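PDB 3G5S: methylenetetrahydrofolate--tRNA-(uracil-5-)-methyltransferase TrmFO from Thermus thermophilus, which catalyses the folate-dependent methylation of uridine 54 in tRNA to 5-methyluridine, using FAD as cofactor and NADH or NADPH as reductant. Local coordinates for residues V25-R36 with L113-V121. Sequence-based numbering, arbitrary orientation.
Sequences VPVRLFEMRPKR and LLEVVREEV. With FAD (flavin-adenine dinucleotide), chain B.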
# COMPACT_ATOMS: atom_id res chain seq x y z
N VAL A 25 -5.35 8.79 25.93
CA VAL A 25 -3.95 8.44 26.13
C VAL A 25 -3.07 9.58 25.62
O VAL A 25 -3.14 9.94 24.45
CB VAL A 25 -3.61 7.12 25.40
CG1 VAL A 25 -2.14 6.77 25.60
CG2 VAL A 25 -4.50 5.99 25.88
N PRO A 26 -2.24 10.17 26.50
CA PRO A 26 -1.42 11.30 26.06
C PRO A 26 -0.38 10.90 25.02
O PRO A 26 0.08 9.75 24.99
CB PRO A 26 -0.73 11.76 27.35
CG PRO A 26 -1.59 11.23 28.44
CD PRO A 26 -2.10 9.92 27.94
N VAL A 27 -0.01 11.87 24.19
CA VAL A 27 0.84 11.62 23.04
C VAL A 27 2.00 12.60 23.03
O VAL A 27 1.85 13.77 23.40
CB VAL A 27 0.03 11.77 21.72
CG1 VAL A 27 0.93 11.69 20.50
CG2 VAL A 27 -1.07 10.71 21.66
N ARG A 28 3.16 12.10 22.63
CA ARG A 28 4.31 12.90 22.29
C ARG A 28 4.52 12.72 20.80
O ARG A 28 4.94 11.65 20.34
CB ARG A 28 5.53 12.40 23.06
CG ARG A 28 6.77 13.24 22.89
CD ARG A 28 7.92 12.73 23.75
NE ARG A 28 7.64 12.81 25.18
CZ ARG A 28 7.37 11.76 25.96
NH1 ARG A 28 7.35 10.53 25.46
NH2 ARG A 28 7.13 11.94 27.25
N LEU A 29 4.18 13.76 20.04
CA LEU A 29 4.20 13.71 18.58
C LEU A 29 5.44 14.41 18.08
O LEU A 29 5.60 15.62 18.27
CB LEU A 29 2.94 14.39 18.03
CG LEU A 29 2.80 14.47 16.51
CD1 LEU A 29 2.75 13.09 15.90
CD2 LEU A 29 1.55 15.26 16.16
N PHE A 30 6.33 13.65 17.46
CA PHE A 30 7.58 14.18 16.93
C PHE A 30 7.43 14.51 15.45
O PHE A 30 6.92 13.70 14.67
CB PHE A 30 8.72 13.15 17.06
CG PHE A 30 9.11 12.82 18.47
CD1 PHE A 30 8.47 11.81 19.17
CD2 PHE A 30 10.17 13.48 19.08
CE1 PHE A 30 8.86 11.49 20.46
CE2 PHE A 30 10.55 13.17 20.36
CZ PHE A 30 9.90 12.17 21.05
N GLU A 31 7.90 15.69 15.07
CA GLU A 31 7.91 16.08 13.67
C GLU A 31 9.13 16.94 13.42
O GLU A 31 9.34 17.96 14.09
CB GLU A 31 6.64 16.84 13.30
CG GLU A 31 6.63 17.37 11.88
CD GLU A 31 6.96 16.30 10.86
OE1 GLU A 31 7.96 16.48 10.13
OE2 GLU A 31 6.23 15.29 10.79
N MSE A 32 9.95 16.54 12.45
CA MSE A 32 11.17 17.29 12.18
C MSE A 32 10.95 18.55 11.35
O MSE A 32 11.77 19.48 11.39
CB MSE A 32 12.20 16.38 11.52
CG MSE A 32 11.85 15.94 10.13
SE MSE A 32 13.16 14.68 9.47
CE MSE A 32 12.50 14.54 7.64
N ARG A 33 9.86 18.60 10.59
CA ARG A 33 9.53 19.80 9.84
C ARG A 33 9.11 20.89 10.81
O ARG A 33 8.53 20.60 11.85
CB ARG A 33 8.41 19.51 8.84
CG ARG A 33 8.80 18.53 7.76
CD ARG A 33 7.66 18.30 6.78
NE ARG A 33 6.55 17.51 7.32
CZ ARG A 33 5.35 18.00 7.63
NH1 ARG A 33 5.08 19.29 7.47
NH2 ARG A 33 4.40 17.19 8.09
N PRO A 34 9.35 22.16 10.45
CA PRO A 34 9.92 22.64 9.18
C PRO A 34 11.44 22.78 9.16
O PRO A 34 11.99 23.01 8.08
CB PRO A 34 9.29 24.02 9.03
CG PRO A 34 9.13 24.50 10.44
CD PRO A 34 8.88 23.28 11.29
N LYS A 35 12.11 22.67 10.30
CA LYS A 35 13.55 22.93 10.32
C LYS A 35 14.35 21.86 9.57
O LYS A 35 15.45 22.12 9.10
CB LYS A 35 14.09 23.14 11.74
CG LYS A 35 13.58 24.40 12.44
CD LYS A 35 13.85 25.66 11.63
CE LYS A 35 15.33 25.93 11.45
NZ LYS A 35 15.58 27.27 10.84
N ARG A 36 13.79 20.66 9.47
CA ARG A 36 14.34 19.65 8.58
C ARG A 36 13.21 19.18 7.67
O ARG A 36 12.26 18.57 8.13
CB ARG A 36 14.94 18.48 9.37
CG ARG A 36 15.88 17.60 8.54
CD ARG A 36 16.61 16.56 9.39
NE ARG A 36 17.49 17.15 10.39
CZ ARG A 36 18.73 17.57 10.15
NH1 ARG A 36 19.24 17.48 8.93
NH2 ARG A 36 19.46 18.09 11.14
N LEU A 113 -3.98 16.80 25.68
CA LEU A 113 -3.11 15.65 25.94
C LEU A 113 -2.01 15.45 24.91
O LEU A 113 -1.27 14.47 24.97
CB LEU A 113 -3.94 14.37 26.09
CG LEU A 113 -4.99 14.35 27.21
CD1 LEU A 113 -5.68 12.99 27.26
CD2 LEU A 113 -4.39 14.69 28.57
N LEU A 114 -1.87 16.40 23.97
CA LEU A 114 -0.85 16.31 22.94
C LEU A 114 0.32 17.25 23.18
O LEU A 114 0.14 18.46 23.30
CB LEU A 114 -1.44 16.60 21.56
CG LEU A 114 -0.39 16.55 20.44
CD1 LEU A 114 0.08 15.13 20.23
CD2 LEU A 114 -0.91 17.14 19.14
N GLU A 115 1.52 16.68 23.25
CA GLU A 115 2.76 17.45 23.23
C GLU A 115 3.42 17.26 21.87
O GLU A 115 3.60 16.13 21.41
CB GLU A 115 3.73 17.00 24.32
CG GLU A 115 5.04 17.77 24.30
CD GLU A 115 6.13 17.17 25.18
OE1 GLU A 115 7.21 17.80 25.30
OE2 GLU A 115 5.93 16.07 25.74
N VAL A 116 3.77 18.37 21.23
CA VAL A 116 4.48 18.35 19.96
C VAL A 116 5.96 18.62 20.22
O VAL A 116 6.31 19.57 20.90
CB VAL A 116 3.94 19.42 19.00
CG1 VAL A 116 4.72 19.41 17.70
CG2 VAL A 116 2.46 19.21 18.74
N VAL A 117 6.81 17.76 19.66
CA VAL A 117 8.25 17.94 19.75
C VAL A 117 8.80 18.12 18.34
O VAL A 117 8.71 17.20 17.51
CB VAL A 117 8.92 16.74 20.43
CG1 VAL A 117 10.43 16.94 20.52
CG2 VAL A 117 8.33 16.51 21.82
N ARG A 118 9.34 19.30 18.06
CA ARG A 118 9.88 19.58 16.74
C ARG A 118 11.34 19.15 16.71
O ARG A 118 12.24 19.94 17.02
CB ARG A 118 9.75 21.06 16.39
CG ARG A 118 8.31 21.56 16.33
CD ARG A 118 7.62 21.19 15.02
NE ARG A 118 6.23 21.66 14.99
CZ ARG A 118 5.45 21.66 13.92
NH1 ARG A 118 5.89 21.19 12.76
NH2 ARG A 118 4.21 22.12 14.00
N GLU A 119 11.56 17.89 16.37
CA GLU A 119 12.90 17.36 16.30
C GLU A 119 12.91 16.12 15.42
O GLU A 119 11.87 15.48 15.21
CB GLU A 119 13.42 17.01 17.70
CG GLU A 119 12.98 15.67 18.23
CD GLU A 119 13.74 15.25 19.48
OE1 GLU A 119 14.08 14.06 19.60
OE2 GLU A 119 14.01 16.13 20.33
N GLU A 120 14.09 15.80 14.89
CA GLU A 120 14.28 14.56 14.18
C GLU A 120 14.57 13.45 15.18
O GLU A 120 15.48 13.57 15.99
CB GLU A 120 15.45 14.65 13.20
CG GLU A 120 15.66 13.35 12.46
CD GLU A 120 17.03 13.20 11.84
OE1 GLU A 120 17.92 14.05 12.09
OE2 GLU A 120 17.22 12.21 11.11
N VAL A 121 13.81 12.37 15.10
CA VAL A 121 14.06 11.19 15.92
C VAL A 121 15.09 10.33 15.20
O VAL A 121 14.89 9.95 14.05
CB VAL A 121 12.75 10.41 16.17
CG1 VAL A 121 13.03 9.09 16.84
CG2 VAL A 121 11.80 11.27 16.99
PA FAD B . 4.20 11.31 5.42
O1A FAD B . 5.34 11.63 4.49
O2A FAD B . 2.87 11.94 5.16
O5B FAD B . 4.59 11.66 6.93
C5B FAD B . 5.85 11.29 7.47
C4B FAD B . 6.27 12.39 8.42
O4B FAD B . 7.41 11.97 9.15
C3B FAD B . 6.68 13.66 7.68
O3B FAD B . 6.00 14.79 8.19
C2B FAD B . 8.19 13.75 7.91
O2B FAD B . 8.69 15.07 7.97
C1B FAD B . 8.34 13.04 9.24
N9A FAD B . 9.64 12.41 9.53
C8A FAD B . 10.38 11.60 8.73
N7A FAD B . 11.45 11.15 9.43
C5A FAD B . 11.38 11.68 10.68
C6A FAD B . 12.19 11.58 11.80
N6A FAD B . 13.20 10.70 11.88
N1A FAD B . 11.82 12.25 12.94
C2A FAD B . 10.69 13.04 12.97
N3A FAD B . 9.88 13.15 11.86
C4A FAD B . 10.25 12.48 10.75
N1 FAD B . -0.13 9.30 -2.13
C2 FAD B . -1.36 9.40 -2.73
O2 FAD B . -2.33 8.79 -2.28
N3 FAD B . -1.52 10.20 -3.85
C4 FAD B . -0.46 10.92 -4.39
O4 FAD B . -0.64 11.63 -5.39
C4X FAD B . 0.78 10.81 -3.77
N5 FAD B . 1.87 11.50 -4.27
C5X FAD B . 3.09 11.39 -3.64
C6 FAD B . 4.18 12.09 -4.14
C7 FAD B . 5.43 11.99 -3.54
C7M FAD B . 6.60 12.75 -4.09
C8 FAD B . 5.58 11.18 -2.41
C8M FAD B . 6.92 11.07 -1.75
C9 FAD B . 4.49 10.48 -1.90
C9A FAD B . 3.24 10.57 -2.51
N10 FAD B . 2.16 9.86 -2.02
C10 FAD B . 0.93 10.00 -2.65
C1' FAD B . 2.40 8.56 -1.29
C2' FAD B . 1.86 8.53 0.15
O2' FAD B . 0.49 8.18 0.20
C3' FAD B . 2.13 9.83 0.90
O3' FAD B . 3.54 9.96 1.00
C4' FAD B . 1.51 9.87 2.29
O4' FAD B . 1.64 11.19 2.78
C5' FAD B . 2.16 8.86 3.24
O5' FAD B . 1.75 9.13 4.56
P FAD B . 2.76 8.83 5.77
O1P FAD B . 3.23 7.41 5.73
O2P FAD B . 2.09 9.31 7.01
O3P FAD B . 4.06 9.72 5.43
O HOH W 1 9.18 15.73 25.59
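Val27, Leu29 and Glu31 exchange five backbone hydrogen bonds with Leu113, Glu115 and Val117, from Val27 N to Leu113 O (3.0 Å) up to Glu31 N to Val117 O, in a parallel ladder that sets Val27 beside Leu114 and Phe30 beside Val117. Phe30 carries the packing on one face of the sheet. Phe30 CB already lies 3.6 Å from Val121 CG2; CG and CD2 continue beneath the same methyl, which makes a CH-pi contact over the ring face 3.8 Å from the centroid. CD2 also runs alongside Val117 CB, while Glu119 CG reaches the ring edge near its plane and CE2 meets both Glu119 OE1 and Val117 CG1. CG anti to the carbonyl carbon (chi1 -66°) sends the ring back along its own strand. On the opposite face, Leu114 CD1 wedges against Val27 CG1 and Leu29 CB.

Beyond the strand ends both segments turn to hold the adenosine of FAD. Glu31, bent at chi2 (51°), accepts ribose O2B on OE1 and O3B on OE2, each at 2.7 Å; OE1 also takes Arg33 N, and OE2 the amide of Ala9 in the glycine-rich loop. Replacing Glu31 by an alanine removes the carboxylate and would probably leave both ribose hydroxyls and the amides of Arg33 and Ala9 without their acceptor. Val121 reads the adenine edge through its backbone, N donating to N1A and O accepting from N6A. Arg118, the centre of an inverse gamma turn, joins the two segments through NH1, which bonds Arg33 O at 2.9 Å from above the carbonyl plane and also Asp44 O.

This is the adenosine end of a Rossmann-type FAD domain: strand 27-30 lies between strand 4-7 and the outermost strand 114-117, with helix 11-22 packed on Val27 and Leu113.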